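Local coordinates for protein precorrin-6Y C5,15-methyltransferase (Decarboxylating) (Geobacter metallireducens, PDB 3E05) that probably methylates and decarboxylates precorrin-6Y with S-adenosyl-methionine in cobalamin biosynthesis, this chain being the C-terminal domain of the longer protein, at residues D146-T149 with K150-F154. Numbering follows the deposited sequence.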
ATOM      1  N   ASP D 146      -4.925  -4.921  17.988  1.00 32.88           N
ATOM      2  CA  ASP D 146      -4.803  -4.862  19.458  1.00 37.56           C
ATOM      3  C   ASP D 146      -3.427  -4.362  19.912  1.00 32.15           C
ATOM      4  O   ASP D 146      -3.330  -3.478  20.762  1.00 33.91           O
ATOM      5  CB  ASP D 146      -5.108  -6.219  20.112  1.00 37.83           C
ATOM      6  CG  ASP D 146      -5.150  -6.137  21.638  1.00 52.23           C
ATOM      7  OD1 ASP D 146      -6.071  -5.479  22.178  1.00 47.43           O
ATOM      8  OD2 ASP D 146      -4.259  -6.726  22.294  1.00 54.60           O
ATOM      9  N   THR D 147      -2.370  -4.910  19.320  1.00 35.27           N
ATOM     10  CA  THR D 147      -1.013  -4.502  19.692  1.00 31.55           C
ATOM     11  C   THR D 147      -0.814  -3.044  19.335  1.00 30.74           C
ATOM     12  O   THR D 147      -0.379  -2.276  20.176  1.00 34.05           O
ATOM     13  CB  THR D 147       0.055  -5.421  19.090  1.00 33.89           C
ATOM     14  OG1 THR D 147      -0.132  -6.742  19.617  1.00 34.22           O
ATOM     15  CG2 THR D 147       1.463  -4.943  19.442  1.00 32.71           C
ATOM     16  N   LEU D 148      -1.199  -2.659  18.116  1.00 30.89           N
ATOM     17  CA  LEU D 148      -1.108  -1.264  17.668  1.00 32.93           C
ATOM     18  C   LEU D 148      -1.850  -0.282  18.596  1.00 33.54           C
ATOM     19  O   LEU D 148      -1.290   0.748  18.975  1.00 31.83           O
ATOM     20  CB  LEU D 148      -1.590  -1.133  16.212  1.00 33.25           C
ATOM     21  CG  LEU D 148      -1.790   0.271  15.619  1.00 33.53           C
ATOM     22  CD1 LEU D 148      -0.486   1.078  15.597  1.00 31.19           C
ATOM     23  CD2 LEU D 148      -2.454   0.202  14.230  1.00 32.53           C
ATOM     24  N   THR D 149      -3.091  -0.622  18.955  1.00 35.00           N
ATOM     25  CA  THR D 149      -3.956   0.201  19.806  1.00 37.74           C
ATOM     26  C   THR D 149      -3.385   0.383  21.204  1.00 36.02           C
ATOM     27  O   THR D 149      -3.262   1.510  21.697  1.00 38.07           O
ATOM     28  CB  THR D 149      -5.368  -0.449  19.923  1.00 37.71           C
ATOM     29  OG1 THR D 149      -6.077  -0.246  18.696  1.00 48.21           O
ATOM     30  CG2 THR D 149      -6.186   0.131  21.069  1.00 45.25           C
ATOM     31  N   LYS D 150      -3.041  -0.738  21.834  1.00 36.21           N
ATOM     32  CA  LYS D 150      -2.579  -0.728  23.217  1.00 38.37           C
ATOM     33  C   LYS D 150      -1.193  -0.097  23.318  1.00 36.58           C
ATOM     34  O   LYS D 150      -0.942   0.671  24.247  1.00 38.97           O
ATOM     35  CB  LYS D 150      -2.597  -2.140  23.815  1.00 41.74           C
ATOM     36  CG  LYS D 150      -3.997  -2.755  23.965  1.00 49.99           C
ATOM     37  CD  LYS D 150      -4.784  -2.145  25.127  1.00 63.25           C
ATOM     38  CE  LYS D 150      -6.146  -2.811  25.313  1.00 64.34           C
ATOM     39  NZ  LYS D 150      -7.154  -2.321  24.333  1.00 69.38           N
ATOM     40  N   ALA D 151      -0.318  -0.378  22.347  1.00 33.65           N
ATOM     41  CA  ALA D 151       1.039   0.199  22.362  1.00 33.46           C
ATOM     42  C   ALA D 151       0.994   1.707  22.295  1.00 35.04           C
ATOM     43  O   ALA D 151       1.679   2.370  23.073  1.00 35.70           O
ATOM     44  CB  ALA D 151       1.917  -0.361  21.239  1.00 32.20           C
ATOM     45  N   VAL D 152       0.160   2.254  21.403  1.00 31.86           N
ATOM     46  CA  VAL D 152       0.008   3.704  21.331  1.00 34.46           C
ATOM     47  C   VAL D 152      -0.593   4.267  22.629  1.00 35.63           C
ATOM     48  O   VAL D 152      -0.119   5.281  23.141  1.00 36.93           O
ATOM     49  CB  VAL D 152      -0.770   4.149  20.052  1.00 33.56           C
ATOM     50  CG1 VAL D 152      -0.958   5.650  20.019  1.00 34.81           C
ATOM     51  CG2 VAL D 152       0.003   3.715  18.817  1.00 31.07           C
ATOM     52  N   GLU D 153      -1.597   3.577  23.168  1.00 37.63           N
ATOM     53  CA  GLU D 153      -2.265   3.973  24.409  1.00 41.00           C
ATOM     54  C   GLU D 153      -1.313   4.017  25.617  1.00 38.24           C
ATOM     55  O   GLU D 153      -1.294   5.002  26.350  1.00 40.21           O
ATOM     56  CB  GLU D 153      -3.451   3.041  24.689  1.00 40.39           C
ATOM     57  CG  GLU D 153      -4.309   3.446  25.892  1.00 52.32           C
ATOM     58  CD  GLU D 153      -5.249   2.344  26.362  1.00 52.82           C
ATOM     59  OE1 GLU D 153      -5.780   1.588  25.517  1.00 61.21           O
ATOM     60  OE2 GLU D 153      -5.464   2.242  27.587  1.00 61.80           O
ATOM     61  N   PHE D 154      -0.524   2.963  25.805  1.00 37.56           N
ATOM     62  CA  PHE D 154       0.404   2.871  26.951  1.00 39.57           C
ATOM     63  C   PHE D 154       1.568   3.850  26.877  1.00 40.49           C
ATOM     64  O   PHE D 154       1.951   4.438  27.883  1.00 40.61           O
ATOM     65  CB  PHE D 154       0.936   1.448  27.145  1.00 39.44           C
ATOM     66  CG  PHE D 154      -0.137   0.406  27.303  1.00 43.44           C
ATOM     67  CD1 PHE D 154      -1.337   0.699  27.960  1.00 43.99           C
ATOM     68  CD2 PHE D 154       0.059  -0.882  26.808  1.00 40.65           C
ATOM     69  CE1 PHE D 154      -2.329  -0.265  28.092  1.00 46.40           C
ATOM     70  CE2 PHE D 154      -0.923  -1.859  26.949  1.00 44.74           C
ATOM     71  CZ  PHE D 154      -2.122  -1.549  27.591  1.00 45.52           C
TER
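The carboxylate of Asp146 and the ring of Phe154 both meet Lys150, which lies one turn from each along the helix. OD1 of Asp146 makes a long salt bridge with Lys150 NZ, 4.0 Å away, and also lies 3.9 Å from Lys150 CG. On one face of the Phe154 ring sits the carbonyl O of Lys150, 3.1 Å above the plane and displaced toward the rim; from the Lys150 side chain, on the same side of the plane but outside the rim, CB approaches CE2 of the ring to 3.6 Å and CD approaches CZ to 3.7 Å.

The lysine chain bends at chi2 (-74°) and again at chi4, which turns NZ back toward OD1 of Asp146 and to 4.2 Å from Thr149 CG2. With an alanine here the Asp146 carboxylate would probably lose this cationic mate, and the Phe154 ring the methylene CD packed near its CZ. Leu148 and Val152 run alongside each other in the same direction, CD1 of Leu148 4.2 Å from CG2 of Val152. Beneath these side chains, four i to i+4 backbone hydrogen bonds follow in succession, from Lys150 N to Asp146 O through to Glu153 N to Thr149 O, the last 3.0 Å long. Thr149 OG1 turns back to Leu145 O and also bonds Thr149 OG1 of the third subunit.

Helix 145-157 links strands 137-142 and 161-173 in the Rossmann-like methyltransferase fold. Leu148 and Val152 face Val164, with Leu145 of the third subunit packing on both; Ala151 rests on Leu140 and Ile190, while Lys150 and Phe154 border helix 121-131.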